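Local structure of flagellin B1 (Methanocaldococcus jannaschii DSM 2661, 5YA6) at residues 84-92 with 120-128. The protein binds a calcium ion and probably polymerises as a structural subunit of the archaellum, the filament that drives archaeal swimming. Residues are numbered along the deposited sequence; the frame is centred on the assembly and turned at random.
Sequences ITDWSLADS and LLVNANAVF
A 3-10 turn in the loop ahead of strand 94-99 packs on the strand-to-helix junction at Asn123, the N-cap of helix 124-128, and Trp87 and Leu121 form the apolar half of this contact. Leu121 CB sits over one face of the six-membered ring of Trp87, 3.9 Å from its centroid, and the two side chains cross at about a right angle. With its CG opposite the carbonyl carbon (chi1 -54°), Leu121 lays CD2 against Trp87 CZ2 at 3.8 Å. The rim of the indole meets backbone, Trp87 CZ3 lying 3.6 Å from Val122 O. Beyond the ring, Ala90 O approaches Asn123 CB to 3.3 Å.

Two waters carry the polar link: one donates to Trp87 O and accepts from Asn123 ND2, the other donates to Asp91 O and accepts from Asn123 N at 2.8 Å. Asn123 OD1 caps the helix by accepting from Ala126 N (2.8 Å), the donor tilted 32° from the carbonyl plane. Farther along, Val127 CG2 rests 3.5 Å from Asp91 O.

Trp87 NE1 is hydrogen-bonded to Ile78 O, Lys31 of strand 28-38 makes a cation-pi contact with the indole, and strand 117-123 lies between strands 28-38 and 94-99.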
loop_
_atom_site.group_PDB
_atom_site.type_symbol
_atom_site.label_atom_id
_atom_site.label_comp_id
_atom_site.label_asym_id
_atom_site.label_seq_id
_atom_site.Cartn_x
_atom_site.Cartn_y
_atom_site.Cartn_z
ATOM N N ILE B 84 -6.097 20.062 -20.179
ATOM C CA ILE B 84 -6.646 19.885 -18.821
ATOM C C ILE B 84 -5.874 20.790 -17.864
ATOM O O ILE B 84 -4.909 20.414 -17.264
ATOM C CB ILE B 84 -6.592 18.376 -18.476
ATOM C CG1 ILE B 84 -7.431 17.540 -19.466
ATOM C CG2 ILE B 84 -7.145 18.169 -17.045
ATOM C CD1 ILE B 84 -6.941 16.134 -19.617
ATOM N N THR B 85 -6.247 22.074 -17.807
ATOM C CA THR B 85 -5.478 23.071 -17.122
ATOM C C THR B 85 -5.559 22.914 -15.604
ATOM O O THR B 85 -4.687 23.387 -14.897
ATOM C CB THR B 85 -6.003 24.523 -17.487
ATOM O OG1 THR B 85 -7.442 24.559 -17.382
ATOM C CG2 THR B 85 -5.620 24.818 -18.946
ATOM N N ASP B 86 -6.576 22.178 -15.136
ATOM C CA ASP B 86 -6.696 21.893 -13.697
ATOM C C ASP B 86 -5.571 20.982 -13.174
ATOM O O ASP B 86 -5.403 20.862 -11.981
ATOM C CB ASP B 86 -8.070 21.284 -13.336
ATOM C CG ASP B 86 -9.215 22.317 -13.320
ATOM O OD1 ASP B 86 -8.933 23.498 -13.191
ATOM O OD2 ASP B 86 -10.361 21.906 -13.503
ATOM N N TRP B 87 -4.748 20.396 -14.058
ATOM C CA TRP B 87 -3.444 19.852 -13.587
ATOM C C TRP B 87 -2.633 20.811 -12.737
ATOM O O TRP B 87 -1.810 20.391 -11.942
ATOM C CB TRP B 87 -2.546 19.396 -14.759
ATOM C CG TRP B 87 -2.774 17.967 -15.170
ATOM C CD1 TRP B 87 -3.381 17.528 -16.259
ATOM C CD2 TRP B 87 -2.386 16.807 -14.425
ATOM N NE1 TRP B 87 -3.467 16.142 -16.242
ATOM C CE2 TRP B 87 -2.822 15.686 -15.134
ATOM C CE3 TRP B 87 -1.719 16.627 -13.209
ATOM C CZ2 TRP B 87 -2.545 14.364 -14.702
ATOM C CZ3 TRP B 87 -1.474 15.339 -12.779
ATOM C CH2 TRP B 87 -1.911 14.249 -13.494
ATOM N N SER B 88 -2.813 22.114 -12.959
ATOM C CA SER B 88 -2.133 23.098 -12.144
ATOM C C SER B 88 -2.409 22.982 -10.631
ATOM O O SER B 88 -1.548 23.363 -9.825
ATOM C CB SER B 88 -2.457 24.519 -12.589
ATOM O OG SER B 88 -3.715 24.977 -12.113
ATOM N N LEU B 89 -3.567 22.439 -10.287
ATOM C CA LEU B 89 -3.984 22.231 -8.891
ATOM C C LEU B 89 -3.539 20.880 -8.286
ATOM O O LEU B 89 -3.715 20.646 -7.075
ATOM C CB LEU B 89 -5.485 22.388 -8.758
ATOM C CG LEU B 89 -6.129 23.684 -9.268
ATOM C CD1 LEU B 89 -7.628 23.596 -9.392
ATOM C CD2 LEU B 89 -5.673 24.871 -8.479
ATOM N N ALA B 90 -2.928 20.020 -9.077
ATOM C CA ALA B 90 -2.371 18.771 -8.515
ATOM C C ALA B 90 -1.006 19.092 -7.994
ATOM O O ALA B 90 -0.021 19.130 -8.722
ATOM C CB ALA B 90 -2.335 17.704 -9.594
ATOM N N ASP B 91 -0.926 19.289 -6.685
ATOM C CA ASP B 91 0.298 19.738 -6.067
ATOM C C ASP B 91 0.839 18.678 -5.077
ATOM O O ASP B 91 0.496 17.491 -5.151
ATOM C CB ASP B 91 0.085 21.105 -5.430
ATOM C CG ASP B 91 -0.888 21.087 -4.298
ATOM O OD1 ASP B 91 -1.321 20.013 -3.833
ATOM O OD2 ASP B 91 -1.253 22.183 -3.811
ATOM N N SER B 92 1.717 19.077 -4.173
ATOM C CA SER B 92 2.335 18.100 -3.287
ATOM C C SER B 92 1.355 17.425 -2.314
ATOM O O SER B 92 1.663 16.369 -1.774
ATOM C CB SER B 92 3.457 18.764 -2.500
ATOM O OG SER B 92 2.954 19.751 -1.620
ATOM N N LEU B 120 -8.146 9.918 -10.679
ATOM C CA LEU B 120 -7.468 10.797 -9.720
ATOM C C LEU B 120 -6.204 11.187 -10.421
ATOM O O LEU B 120 -5.355 10.356 -10.714
ATOM C CB LEU B 120 -7.181 10.060 -8.399
ATOM C CG LEU B 120 -8.380 9.284 -7.848
ATOM C CD1 LEU B 120 -7.920 8.628 -6.540
ATOM C CD2 LEU B 120 -9.618 10.155 -7.594
ATOM N N LEU B 121 -6.057 12.476 -10.633
ATOM C CA LEU B 121 -4.876 13.038 -11.239
ATOM C C LEU B 121 -3.901 13.463 -10.113
ATOM O O LEU B 121 -4.186 14.326 -9.280
ATOM C CB LEU B 121 -5.307 14.239 -12.140
ATOM C CG LEU B 121 -6.392 13.952 -13.190
ATOM C CD1 LEU B 121 -6.779 15.286 -13.851
ATOM C CD2 LEU B 121 -5.957 12.887 -14.185
ATOM N N VAL B 122 -2.704 12.876 -10.144
ATOM C CA VAL B 122 -1.657 13.092 -9.141
ATOM C C VAL B 122 -0.342 13.532 -9.784
ATOM O O VAL B 122 0.104 12.890 -10.741
ATOM C CB VAL B 122 -1.413 11.790 -8.306
ATOM C CG1 VAL B 122 -0.313 11.994 -7.257
ATOM C CG2 VAL B 122 -2.708 11.376 -7.630
ATOM N N ASN B 123 0.230 14.663 -9.334
ATOM C CA ASN B 123 1.523 15.062 -9.802
ATOM C C ASN B 123 2.530 14.441 -8.921
ATOM O O ASN B 123 2.815 14.917 -7.800
ATOM C CB ASN B 123 1.769 16.579 -9.835
ATOM C CG ASN B 123 3.047 16.891 -10.614
ATOM O OD1 ASN B 123 4.111 16.471 -10.237
ATOM N ND2 ASN B 123 2.917 17.535 -11.774
ATOM N N ALA B 124 3.030 13.288 -9.354
ATOM C CA ALA B 124 4.016 12.554 -8.536
ATOM C C ALA B 124 5.303 13.313 -8.316
ATOM O O ALA B 124 5.902 13.189 -7.256
ATOM C CB ALA B 124 4.334 11.220 -9.202
ATOM N N ASN B 125 5.752 14.088 -9.319
ATOM C CA ASN B 125 6.921 14.924 -9.194
ATOM C C ASN B 125 6.761 15.895 -8.011
ATOM O O ASN B 125 7.690 16.086 -7.223
ATOM C CB ASN B 125 7.147 15.643 -10.540
ATOM C CG ASN B 125 8.419 16.389 -10.623
ATOM O OD1 ASN B 125 9.507 15.862 -10.399
ATOM N ND2 ASN B 125 8.312 17.668 -10.992
ATOM N N ALA B 126 5.567 16.428 -7.839
ATOM C CA ALA B 126 5.302 17.352 -6.776
ATOM C C ALA B 126 5.105 16.643 -5.426
ATOM O O ALA B 126 5.627 17.070 -4.374
ATOM C CB ALA B 126 4.143 18.254 -7.141
ATOM N N VAL B 127 4.446 15.487 -5.421
ATOM C CA VAL B 127 4.236 14.743 -4.156
ATOM C C VAL B 127 5.528 14.131 -3.594
ATOM O O VAL B 127 5.810 14.228 -2.400
ATOM C CB VAL B 127 3.144 13.641 -4.350
ATOM C CG1 VAL B 127 2.933 12.834 -3.086
ATOM C CG2 VAL B 127 1.803 14.275 -4.747
ATOM N N PHE B 128 6.312 13.553 -4.469
ATOM C CA PHE B 128 7.480 12.797 -4.063
ATOM C C PHE B 128 8.762 13.583 -4.194
ATOM O O PHE B 128 9.801 13.062 -3.835
ATOM C CB PHE B 128 7.560 11.485 -4.897
ATOM C CG PHE B 128 6.314 10.599 -4.810
ATOM C CD1 PHE B 128 5.659 10.365 -3.619
ATOM C CD2 PHE B 128 5.786 10.020 -5.949
ATOM C CE1 PHE B 128 4.536 9.534 -3.553
ATOM C CE2 PHE B 128 4.680 9.200 -5.880
ATOM C CZ PHE B 128 4.035 8.969 -4.678
HETATM O O HOH W 1 0.740 19.480 -12.426
HETATM O O HOH W 2 -0.767 15.834 -6.966
#